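Local coordinates for protein phospholethanolamine N-methyltransferase 2 (Haemonchus contortus, PDB 4KRI) that probably methylates phosphomonomethylethanolamine with S-adenosylmethionine as methyl donor, a step in nematode phosphocholine synthesis, at residues N63-I77 with S93-L106. Residues are numbered along the deposited sequence; the frame is centred on the assembly and turned at random.
Sequences NLDALIVNQALDEEI and SLRTDGVLILRQDL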
loop_
_atom_site.group_PDB
_atom_site.type_symbol
_atom_site.label_atom_id
_atom_site.label_comp_id
_atom_site.label_asym_id
_atom_site.label_seq_id
_atom_site.Cartn_x
_atom_site.Cartn_y
_atom_site.Cartn_z
ATOM N N ASN A 63 -2.910 29.433 -9.394
ATOM C CA ASN A 63 -1.449 29.384 -9.317
ATOM C C ASN A 63 -0.950 28.846 -7.966
ATOM O O ASN A 63 0.077 29.293 -7.438
ATOM C CB ASN A 63 -0.850 30.769 -9.601
ATOM C CG ASN A 63 0.587 30.697 -10.096
ATOM O OD1 ASN A 63 0.925 29.872 -10.949
ATOM N ND2 ASN A 63 1.439 31.563 -9.561
ATOM N N LEU A 64 -1.677 27.891 -7.397
ATOM C CA LEU A 64 -1.301 27.357 -6.085
ATOM C C LEU A 64 -0.217 26.303 -6.204
ATOM O O LEU A 64 -0.239 25.469 -7.113
ATOM C CB LEU A 64 -2.497 26.716 -5.385
ATOM C CG LEU A 64 -3.697 27.607 -5.063
ATOM C CD1 LEU A 64 -4.718 26.756 -4.330
ATOM C CD2 LEU A 64 -3.292 28.785 -4.192
ATOM N N ASP A 65 0.722 26.327 -5.266
ATOM C CA ASP A 65 1.680 25.229 -5.159
ATOM C C ASP A 65 1.119 24.073 -4.339
ATOM O O ASP A 65 1.536 22.933 -4.500
ATOM C CB ASP A 65 2.980 25.745 -4.550
ATOM C CG ASP A 65 3.588 26.857 -5.377
ATOM O OD1 ASP A 65 4.131 26.551 -6.472
ATOM O OD2 ASP A 65 3.504 28.036 -4.956
ATOM N N ALA A 66 0.177 24.362 -3.451
ATOM C CA ALA A 66 -0.458 23.323 -2.658
ATOM C C ALA A 66 -1.844 23.783 -2.297
ATOM O O ALA A 66 -2.072 24.962 -2.030
ATOM C CB ALA A 66 0.339 23.028 -1.384
ATOM N N LEU A 67 -2.764 22.830 -2.302
ATOM C CA LEU A 67 -4.121 23.059 -1.867
ATOM C C LEU A 67 -4.405 22.022 -0.796
ATOM O O LEU A 67 -4.301 20.815 -1.048
ATOM C CB LEU A 67 -5.067 22.838 -3.045
ATOM C CG LEU A 67 -6.558 22.920 -2.716
ATOM C CD1 LEU A 67 -6.935 24.292 -2.157
ATOM C CD2 LEU A 67 -7.355 22.609 -3.963
ATOM N N ILE A 68 -4.746 22.488 0.401
ATOM C CA ILE A 68 -5.055 21.596 1.511
ATOM C C ILE A 68 -6.548 21.658 1.761
ATOM O O ILE A 68 -7.087 22.729 2.015
ATOM C CB ILE A 68 -4.310 22.040 2.780
ATOM C CG1 ILE A 68 -2.802 22.101 2.491
ATOM C CG2 ILE A 68 -4.589 21.086 3.926
ATOM C CD1 ILE A 68 -2.008 22.781 3.572
ATOM N N VAL A 69 -7.219 20.512 1.672
ATOM C CA VAL A 69 -8.666 20.474 1.807
ATOM C C VAL A 69 -8.980 19.606 3.007
ATOM O O VAL A 69 -8.679 18.412 3.016
ATOM C CB VAL A 69 -9.336 19.894 0.546
ATOM C CG1 VAL A 69 -10.860 19.860 0.696
ATOM C CG2 VAL A 69 -8.963 20.725 -0.665
ATOM N N ASN A 70 -9.585 20.202 4.026
ATOM C CA ASN A 70 -9.716 19.522 5.304
ATOM C C ASN A 70 -11.168 19.436 5.785
ATOM O O ASN A 70 -11.770 20.445 6.146
ATOM C CB ASN A 70 -8.862 20.248 6.354
ATOM C CG ASN A 70 -8.789 19.496 7.663
ATOM O OD1 ASN A 70 -8.841 18.263 7.683
ATOM N ND2 ASN A 70 -8.664 20.223 8.760
ATOM N N GLN A 71 -11.725 18.224 5.751
ATOM C CA GLN A 71 -13.098 17.966 6.211
ATOM C C GLN A 71 -14.128 18.848 5.513
ATOM O O GLN A 71 -15.038 19.377 6.149
ATOM C CB GLN A 71 -13.204 18.129 7.729
ATOM C CG GLN A 71 -12.359 17.125 8.511
ATOM C CD GLN A 71 -12.998 15.727 8.642
ATOM O OE1 GLN A 71 -13.439 15.104 7.654
ATOM N NE2 GLN A 71 -13.028 15.223 9.881
ATOM N N ALA A 72 -13.991 18.977 4.199
ATOM C CA ALA A 72 -14.819 19.910 3.440
ATOM C C ALA A 72 -15.754 19.214 2.457
ATOM O O ALA A 72 -16.566 19.872 1.798
ATOM C CB ALA A 72 -13.927 20.906 2.702
ATOM N N LEU A 73 -15.650 17.892 2.359
ATOM C CA LEU A 73 -16.311 17.170 1.276
ATOM C C LEU A 73 -17.433 16.226 1.705
ATOM O O LEU A 73 -17.706 15.257 1.001
ATOM C CB LEU A 73 -15.286 16.375 0.464
ATOM C CG LEU A 73 -14.165 17.177 -0.190
ATOM C CD1 LEU A 73 -13.446 16.322 -1.223
ATOM C CD2 LEU A 73 -14.714 18.441 -0.820
ATOM N N ASP A 74 -18.074 16.496 2.841
ATOM C CA ASP A 74 -19.171 15.640 3.314
ATOM C C ASP A 74 -20.254 15.451 2.251
ATOM O O ASP A 74 -20.759 14.351 2.049
ATOM C CB ASP A 74 -19.819 16.229 4.570
ATOM C CG ASP A 74 -18.861 16.327 5.736
ATOM O OD1 ASP A 74 -17.736 15.795 5.630
ATOM O OD2 ASP A 74 -19.244 16.932 6.763
ATOM N N GLU A 75 -20.614 16.535 1.574
ATOM C CA GLU A 75 -21.618 16.464 0.519
ATOM C C GLU A 75 -21.082 15.785 -0.734
ATOM O O GLU A 75 -21.754 14.937 -1.326
ATOM C CB GLU A 75 -22.112 17.861 0.154
ATOM C CG GLU A 75 -23.160 18.427 1.089
ATOM C CD GLU A 75 -23.843 19.631 0.487
ATOM O OE1 GLU A 75 -23.265 20.229 -0.447
ATOM O OE2 GLU A 75 -24.957 19.972 0.933
ATOM N N GLU A 76 -19.872 16.168 -1.135
ATOM C CA GLU A 76 -19.271 15.673 -2.376
ATOM C C GLU A 76 -19.085 14.162 -2.423
ATOM O O GLU A 76 -19.265 13.544 -3.473
ATOM C CB GLU A 76 -17.922 16.355 -2.631
ATOM C CG GLU A 76 -18.013 17.799 -3.122
ATOM C CD GLU A 76 -18.535 18.774 -2.066
ATOM O OE1 GLU A 76 -18.585 18.419 -0.866
ATOM O OE2 GLU A 76 -18.897 19.912 -2.438
ATOM N N ILE A 77 -18.719 13.556 -1.299
ATOM C CA ILE A 77 -18.459 12.114 -1.317
ATOM C C ILE A 77 -19.743 11.293 -1.476
ATOM O O ILE A 77 -19.690 10.080 -1.667
ATOM C CB ILE A 77 -17.646 11.637 -0.087
ATOM C CG1 ILE A 77 -18.444 11.825 1.203
ATOM C CG2 ILE A 77 -16.305 12.373 -0.009
ATOM C CD1 ILE A 77 -17.788 11.190 2.419
ATOM N N SER A 93 -7.256 25.377 -9.778
ATOM C CA SER A 93 -6.594 26.255 -8.818
ATOM C C SER A 93 -5.099 25.970 -8.693
ATOM O O SER A 93 -4.332 26.838 -8.260
ATOM C CB SER A 93 -7.230 26.107 -7.438
ATOM O OG SER A 93 -6.713 24.951 -6.794
ATOM N N LEU A 94 -4.689 24.756 -9.053
ATOM C CA LEU A 94 -3.299 24.327 -8.851
ATOM C C LEU A 94 -2.423 24.570 -10.063
ATOM O O LEU A 94 -2.874 24.435 -11.197
ATOM C CB LEU A 94 -3.240 22.831 -8.514
ATOM C CG LEU A 94 -3.688 22.471 -7.096
ATOM C CD1 LEU A 94 -4.013 20.982 -7.018
ATOM C CD2 LEU A 94 -2.612 22.830 -6.074
ATOM N N ARG A 95 -1.168 24.934 -9.818
ATOM C CA ARG A 95 -0.149 24.884 -10.865
ATOM C C ARG A 95 0.118 23.439 -11.243
ATOM O O ARG A 95 -0.089 22.534 -10.434
ATOM C CB ARG A 95 1.168 25.469 -10.351
ATOM C CG ARG A 95 1.098 26.935 -10.013
ATOM C CD ARG A 95 2.359 27.394 -9.282
ATOM N NE ARG A 95 3.565 27.159 -10.076
ATOM C CZ ARG A 95 4.589 28.005 -10.140
ATOM N NH1 ARG A 95 4.552 29.139 -9.452
ATOM N NH2 ARG A 95 5.649 27.717 -10.887
ATOM N N THR A 96 0.617 23.205 -12.455
ATOM C CA THR A 96 1.084 21.865 -12.782
ATOM C C THR A 96 2.188 21.484 -11.785
ATOM O O THR A 96 3.021 22.322 -11.423
ATOM C CB THR A 96 1.566 21.761 -14.243
ATOM O OG1 THR A 96 0.454 22.005 -15.117
ATOM C CG2 THR A 96 2.128 20.365 -14.525
ATOM N N ASP A 97 2.140 20.236 -11.327
ATOM C CA ASP A 97 2.992 19.685 -10.253
ATOM C C ASP A 97 2.576 20.147 -8.859
ATOM O O ASP A 97 3.212 19.776 -7.873
ATOM C CB ASP A 97 4.482 19.972 -10.465
ATOM C CG ASP A 97 4.996 19.454 -11.783
ATOM O OD1 ASP A 97 4.554 18.369 -12.213
ATOM O OD2 ASP A 97 5.844 20.144 -12.387
ATOM N N GLY A 98 1.511 20.934 -8.776
ATOM C CA GLY A 98 0.984 21.364 -7.489
ATOM C C GLY A 98 0.391 20.183 -6.738
ATOM O O GLY A 98 -0.040 19.206 -7.349
ATOM N N VAL A 99 0.378 20.263 -5.411
ATOM C CA VAL A 99 0.008 19.116 -4.599
ATOM C C VAL A 99 -1.348 19.353 -3.943
ATOM O O VAL A 99 -1.598 20.427 -3.408
ATOM C CB VAL A 99 1.054 18.880 -3.497
ATOM C CG1 VAL A 99 0.638 17.709 -2.606
ATOM C CG2 VAL A 99 2.420 18.624 -4.123
ATOM N N LEU A 100 -2.225 18.351 -4.009
ATOM C CA LEU A 100 -3.472 18.366 -3.248
ATOM C C LEU A 100 -3.334 17.438 -2.068
ATOM O O LEU A 100 -3.042 16.261 -2.239
ATOM C CB LEU A 100 -4.654 17.903 -4.112
ATOM C CG LEU A 100 -5.979 17.611 -3.394
ATOM C CD1 LEU A 100 -6.544 18.859 -2.701
ATOM C CD2 LEU A 100 -6.993 17.063 -4.385
ATOM N N ILE A 101 -3.540 17.973 -0.868
ATOM C CA ILE A 101 -3.623 17.164 0.340
ATOM C C ILE A 101 -5.079 17.209 0.775
ATOM O O ILE A 101 -5.599 18.269 1.117
ATOM C CB ILE A 101 -2.738 17.740 1.467
ATOM C CG1 ILE A 101 -1.266 17.818 1.028
ATOM C CG2 ILE A 101 -2.880 16.902 2.736
ATOM C CD1 ILE A 101 -0.648 16.451 0.608
ATOM N N LEU A 102 -5.755 16.066 0.732
ATOM C CA LEU A 102 -7.177 16.031 0.993
ATOM C C LEU A 102 -7.449 15.127 2.184
ATOM O O LEU A 102 -7.138 13.941 2.153
ATOM C CB LEU A 102 -7.935 15.519 -0.240
ATOM C CG LEU A 102 -9.400 15.123 -0.005
ATOM C CD1 LEU A 102 -10.243 16.334 0.229
ATOM C CD2 LEU A 102 -9.938 14.320 -1.182
ATOM N N ARG A 103 -8.013 15.696 3.242
ATOM C CA ARG A 103 -8.342 14.929 4.432
ATOM C C ARG A 103 -9.856 14.817 4.526
ATOM O O ARG A 103 -10.568 15.823 4.558
ATOM C CB ARG A 103 -7.795 15.634 5.684
ATOM C CG ARG A 103 -7.975 14.882 7.026
ATOM C CD ARG A 103 -9.402 14.997 7.585
ATOM N NE ARG A 103 -9.494 14.499 8.953
ATOM C CZ ARG A 103 -9.338 15.254 10.037
ATOM N NH1 ARG A 103 -9.093 16.556 9.932
ATOM N NH2 ARG A 103 -9.436 14.703 11.234
ATOM N N GLN A 104 -10.352 13.592 4.583
ATOM C CA GLN A 104 -11.772 13.368 4.762
ATOM C C GLN A 104 -11.982 12.130 5.608
ATOM O O GLN A 104 -11.435 11.068 5.300
ATOM C CB GLN A 104 -12.456 13.209 3.401
ATOM C CG GLN A 104 -13.966 13.050 3.475
ATOM C CD GLN A 104 -14.663 14.302 3.965
ATOM O OE1 GLN A 104 -14.269 15.421 3.628
ATOM N NE2 GLN A 104 -15.702 14.120 4.778
ATOM N N ASP A 105 -12.780 12.270 6.669
ATOM C CA ASP A 105 -13.127 11.139 7.534
ATOM C C ASP A 105 -14.210 10.290 6.873
ATOM O O ASP A 105 -15.269 10.811 6.508
ATOM C CB ASP A 105 -13.616 11.666 8.880
ATOM C CG ASP A 105 -13.947 10.563 9.862
ATOM O OD1 ASP A 105 -13.503 9.407 9.672
ATOM O OD2 ASP A 105 -14.654 10.868 10.842
ATOM N N LEU A 106 -13.951 8.992 6.709
ATOM C CA LEU A 106 -14.922 8.092 6.089
ATOM C C LEU A 106 -15.548 7.118 7.101
ATOM O O LEU A 106 -16.191 6.149 6.714
ATOM C CB LEU A 106 -14.290 7.327 4.913
ATOM C CG LEU A 106 -13.788 8.162 3.724
ATOM C CD1 LEU A 106 -13.255 7.250 2.638
ATOM C CD2 LEU A 106 -14.893 9.028 3.169
HETATM O O HOH W 1 2.828 29.726 -6.968
HETATM O O HOH W 2 -12.284 17.168 2.687
#
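Leu102 and Leu100 stand as two bumps on one strand, and Leu67, Val69 and Leu73 fit round them. CD1 of Leu102 fills the notch between Val69 and Leu73, 3.6 Å from Val69 CG1 and 3.5 Å from Leu73 CD1. CD1 of Leu100 meets the other branch of Val69, CG2, at 3.7 Å and also touches Leu67 CD2; because Val69 has CG1 anti to its own N (chi1 -180°), its two methyls serve two different leucines. Before the turn that precedes strand 98-105, CD2 of Leu94 abuts CB of both Leu64 and Leu67. Strands 66-70 and 98-105 run parallel, 9° apart, joined by alternating hydrogen bonds such as Leu67 N to Val99 O and Ile101 N to Leu67 O. Helix 80-93 links them over the leucine face in a right-handed beta-alpha-beta crossover, consistent with a Rossmann-like N-terminal domain in this di-domain enzyme. Helix 114-124 also packs on this face through Phe122, against Leu102, whereas helix 5-18 covers the face bearing Ile68 and Val99.

At the C-terminal end of strand 66-70, shape matching becomes polar. Asn70 OD1 accepts a hydrogen bond from Arg103 NH1 on a lone pair at 2.8 Å, amide and guanidinium nearly coplanar. Gln71 bends at chi2 (-80°) to lay its amide flat over the guanidinium, while its OE1 accepts Asp105 N; Asp156 forms a salt bridge with Arg103 NE, and Ser2 OG is hydrogen-bonded to NH2. Gln104 fits into the turn after the strand: its OE1 accepts Leu73 N and a water that also bonds Ala72 N, and its NE2 reaches Asp74 OD1 at 2.8 Å, close to the amide plane.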